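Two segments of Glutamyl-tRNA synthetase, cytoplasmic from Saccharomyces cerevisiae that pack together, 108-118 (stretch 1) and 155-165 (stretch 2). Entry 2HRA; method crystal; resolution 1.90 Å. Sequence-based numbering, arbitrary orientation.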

# COMPACT_ATOMS: atom_id res chain seq x y z
N ASN A 108 12.04 -3.17 12.69
CA ASN A 108 13.18 -3.88 13.25
C ASN A 108 14.27 -3.92 12.18
O ASN A 108 14.08 -4.48 11.11
CB ASN A 108 12.78 -5.29 13.70
CG ASN A 108 13.93 -6.06 14.31
OD1 ASN A 108 14.88 -6.42 13.61
ND2 ASN A 108 13.88 -6.31 15.64
N PHE A 109 15.37 -3.26 12.49
CA PHE A 109 16.48 -3.03 11.57
C PHE A 109 17.05 -4.31 10.94
O PHE A 109 17.12 -4.41 9.69
CB PHE A 109 17.57 -2.28 12.32
CG PHE A 109 18.74 -1.90 11.47
CD1 PHE A 109 18.74 -0.69 10.78
CD2 PHE A 109 19.83 -2.75 11.33
CE1 PHE A 109 19.82 -0.33 9.99
CE2 PHE A 109 20.91 -2.39 10.55
CZ PHE A 109 20.90 -1.17 9.88
N ALA A 110 17.42 -5.27 11.78
CA ALA A 110 17.95 -6.54 11.26
C ALA A 110 16.92 -7.25 10.39
O ALA A 110 17.23 -7.68 9.29
CB ALA A 110 18.42 -7.45 12.39
N LYS A 111 15.68 -7.35 10.88
CA LYS A 111 14.65 -8.06 10.15
C LYS A 111 14.32 -7.38 8.85
O LYS A 111 14.10 -8.04 7.81
CB LYS A 111 13.37 -8.17 10.97
CG LYS A 111 13.49 -9.06 12.18
CD LYS A 111 12.14 -9.15 12.89
CE LYS A 111 12.13 -10.10 14.05
NZ LYS A 111 10.70 -10.37 14.43
N LEU A 112 14.23 -6.05 8.91
CA LEU A 112 13.87 -5.27 7.74
C LEU A 112 14.99 -5.38 6.69
O LEU A 112 14.75 -5.50 5.51
CB LEU A 112 13.64 -3.81 8.14
CG LEU A 112 13.08 -2.86 7.08
CD1 LEU A 112 11.76 -3.41 6.48
CD2 LEU A 112 12.86 -1.46 7.67
N SER A 113 16.23 -5.34 7.14
CA SER A 113 17.39 -5.57 6.26
C SER A 113 17.27 -6.87 5.44
O SER A 113 17.42 -6.87 4.19
CB SER A 113 18.68 -5.52 7.12
OG SER A 113 18.88 -4.18 7.51
N GLN A 114 16.94 -7.95 6.13
CA GLN A 114 16.82 -9.24 5.47
C GLN A 114 15.68 -9.22 4.47
O GLN A 114 15.79 -9.74 3.36
CB GLN A 114 16.52 -10.34 6.47
CG GLN A 114 17.55 -10.61 7.55
CD GLN A 114 17.06 -11.68 8.55
OE1 GLN A 114 16.51 -12.72 8.13
NE2 GLN A 114 17.21 -11.42 9.86
N SER A 115 14.55 -8.66 4.89
CA SER A 115 13.35 -8.71 4.04
C SER A 115 13.59 -7.86 2.78
O SER A 115 13.20 -8.22 1.67
CB SER A 115 12.12 -8.24 4.86
OG SER A 115 11.98 -9.02 6.05
N LEU A 116 14.24 -6.73 2.96
CA LEU A 116 14.61 -5.87 1.86
C LEU A 116 15.60 -6.53 0.90
O LEU A 116 15.62 -6.23 -0.29
CB LEU A 116 15.22 -4.54 2.40
CG LEU A 116 14.24 -3.51 2.96
CD1 LEU A 116 14.96 -2.40 3.71
CD2 LEU A 116 13.34 -2.95 1.82
N GLU A 117 16.43 -7.43 1.42
CA GLU A 117 17.38 -8.16 0.57
C GLU A 117 16.65 -9.15 -0.30
O GLU A 117 16.99 -9.33 -1.48
CB GLU A 117 18.41 -8.89 1.42
CG GLU A 117 19.48 -9.67 0.64
CD GLU A 117 20.15 -8.88 -0.47
OE1 GLU A 117 20.57 -7.75 -0.18
OE2 GLU A 117 20.22 -9.39 -1.63
N THR A 118 15.67 -9.81 0.30
CA THR A 118 14.85 -10.76 -0.43
C THR A 118 14.14 -10.09 -1.61
O THR A 118 14.10 -10.65 -2.73
CB THR A 118 13.85 -11.42 0.52
OG1 THR A 118 14.58 -12.12 1.53
CG2 THR A 118 12.98 -12.42 -0.24
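Stretch 2, residues 155-165: IIKNKVDVNVS

How does stretch 2 begin, and where does its first residue land? Residues 155-158 are the last turn of a helix that begins earlier in the chain, and Ile155 meets stretch 1 at once, its CA 6.5 Å from the CA of Ser113. Its CA-to-CB bond points toward the helix of stretch 1, and the side chain (chi1 m, chi2 t) fits as a knob among Phe109, Leu112, Ser113 and Leu116. Ile155 CG2 lies 3.5 Å from Leu116 CD1, Ile155 CG1 is 3.8 Å from Phe109 CE1, and Ile155 CD1 is 3.9 Å from Leu112 CD2. Ile156 adds a lighter contact, its CG1 4.0 Å from Leu116 CD2.

What happens where the helix ends? Lys157 and Asn158 stay clear of stretch 1, and Lys159 is the first residue to leave helical phi/psi (-104/10). Its side chain, t at chi2 and chi3 but p at chi4, brings NZ to 3.2 Å from Phe109 CZ, an oblique approach to the ring, and NZ also donates a weak hydrogen bond to Ser113 OG at 3.4 Å.

How does the chain turn into its next helix? The CA-to-CB bond of Val160, a residue with positive phi (56/49), points away from stretch 1, and that of Asp161, at the N-cap position, points toward it. The CA of Asp161 is 6.8 Å from the CA of Glu117, so from Ile155 to Asp161 the chain advances in the same general direction as stretch 1. Asp161 OD2 lies 3.5 Å from Leu116 CB and accepts from a water at 2.8 Å that also donates to Ser113 O, bridging the stretches. Asp161 OD1 and Glu117 OE1, like charges, are 3.5 Å apart.

Which residue of the second helix still touches stretch 1? Within 162-165 only Val164 does: its CG2 is 3.7 Å from Leu116 O.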

# COMPACT_ATOMS: atom_id res chain seq x y z
N ILE A 155 18.10 2.01 4.91
CA ILE A 155 18.58 0.64 4.72
C ILE A 155 18.81 0.35 3.25
O ILE A 155 19.85 -0.21 2.85
CB ILE A 155 17.68 -0.38 5.36
CG1 ILE A 155 17.70 -0.19 6.87
CG2 ILE A 155 18.19 -1.81 5.03
CD1 ILE A 155 16.75 -1.08 7.57
N ILE A 156 17.83 0.77 2.46
CA ILE A 156 17.84 0.57 1.05
C ILE A 156 19.07 1.24 0.44
O ILE A 156 19.70 0.71 -0.46
CB ILE A 156 16.57 1.20 0.43
CG1 ILE A 156 15.36 0.30 0.71
CG2 ILE A 156 16.77 1.46 -1.08
CD1 ILE A 156 14.04 1.04 0.54
N LYS A 157 19.40 2.40 0.96
CA LYS A 157 20.58 3.13 0.48
C LYS A 157 21.88 2.48 0.93
O LYS A 157 22.73 2.11 0.12
CB LYS A 157 20.48 4.56 0.94
CG LYS A 157 21.75 5.33 0.79
CD LYS A 157 21.54 6.78 1.15
CE LYS A 157 22.85 7.49 1.21
NZ LYS A 157 23.57 7.41 -0.11
N ASN A 158 22.00 2.28 2.24
CA ASN A 158 23.28 1.90 2.86
C ASN A 158 23.66 0.42 2.60
O ASN A 158 24.84 0.06 2.65
CB ASN A 158 23.21 2.20 4.35
CG ASN A 158 23.38 3.70 4.64
OD1 ASN A 158 24.23 4.34 4.04
ND2 ASN A 158 22.60 4.25 5.54
N LYS A 159 22.67 -0.41 2.32
CA LYS A 159 22.88 -1.83 1.94
C LYS A 159 22.69 -2.05 0.45
O LYS A 159 22.65 -3.16 -0.02
CB LYS A 159 22.00 -2.77 2.78
CG LYS A 159 22.31 -2.66 4.29
CD LYS A 159 21.92 -3.91 5.05
CE LYS A 159 22.35 -3.94 6.48
NZ LYS A 159 21.95 -2.73 7.25
N VAL A 160 22.58 -0.95 -0.28
CA VAL A 160 22.67 -0.91 -1.73
C VAL A 160 21.68 -1.84 -2.35
O VAL A 160 22.02 -2.60 -3.23
CB VAL A 160 24.10 -1.21 -2.26
CG1 VAL A 160 24.20 -0.75 -3.73
CG2 VAL A 160 25.19 -0.53 -1.39
N ASP A 161 20.44 -1.73 -1.89
CA ASP A 161 19.28 -2.41 -2.47
C ASP A 161 18.75 -1.57 -3.59
O ASP A 161 17.71 -0.94 -3.47
CB ASP A 161 18.19 -2.59 -1.40
CG ASP A 161 18.63 -3.50 -0.27
OD1 ASP A 161 19.44 -4.43 -0.48
OD2 ASP A 161 18.15 -3.33 0.87
N VAL A 162 19.51 -1.54 -4.69
CA VAL A 162 19.31 -0.54 -5.72
C VAL A 162 18.14 -0.97 -6.58
O VAL A 162 17.49 -0.13 -7.18
CB VAL A 162 20.55 -0.28 -6.60
CG1 VAL A 162 21.70 0.30 -5.74
CG2 VAL A 162 21.02 -1.52 -7.27
N ASN A 163 17.85 -2.25 -6.59
CA ASN A 163 16.69 -2.73 -7.33
C ASN A 163 15.41 -2.28 -6.63
O ASN A 163 14.48 -1.80 -7.27
CB ASN A 163 16.74 -4.23 -7.44
CG ASN A 163 18.02 -4.69 -8.11
OD1 ASN A 163 18.44 -4.11 -9.12
ND2 ASN A 163 18.62 -5.72 -7.57
N VAL A 164 15.40 -2.36 -5.31
CA VAL A 164 14.27 -1.84 -4.52
C VAL A 164 14.15 -0.33 -4.74
O VAL A 164 13.08 0.20 -4.96
CB VAL A 164 14.45 -2.14 -2.99
CG1 VAL A 164 13.36 -1.43 -2.16
CG2 VAL A 164 14.40 -3.67 -2.74
N SER A 165 15.28 0.35 -4.67
CA SER A 165 15.28 1.80 -4.87
C SER A 165 14.64 2.19 -6.20
O SER A 165 13.78 3.07 -6.26
CB SER A 165 16.72 2.30 -4.82
OG SER A 165 16.74 3.70 -4.84
O HOH W 1 19.04 -5.09 2.82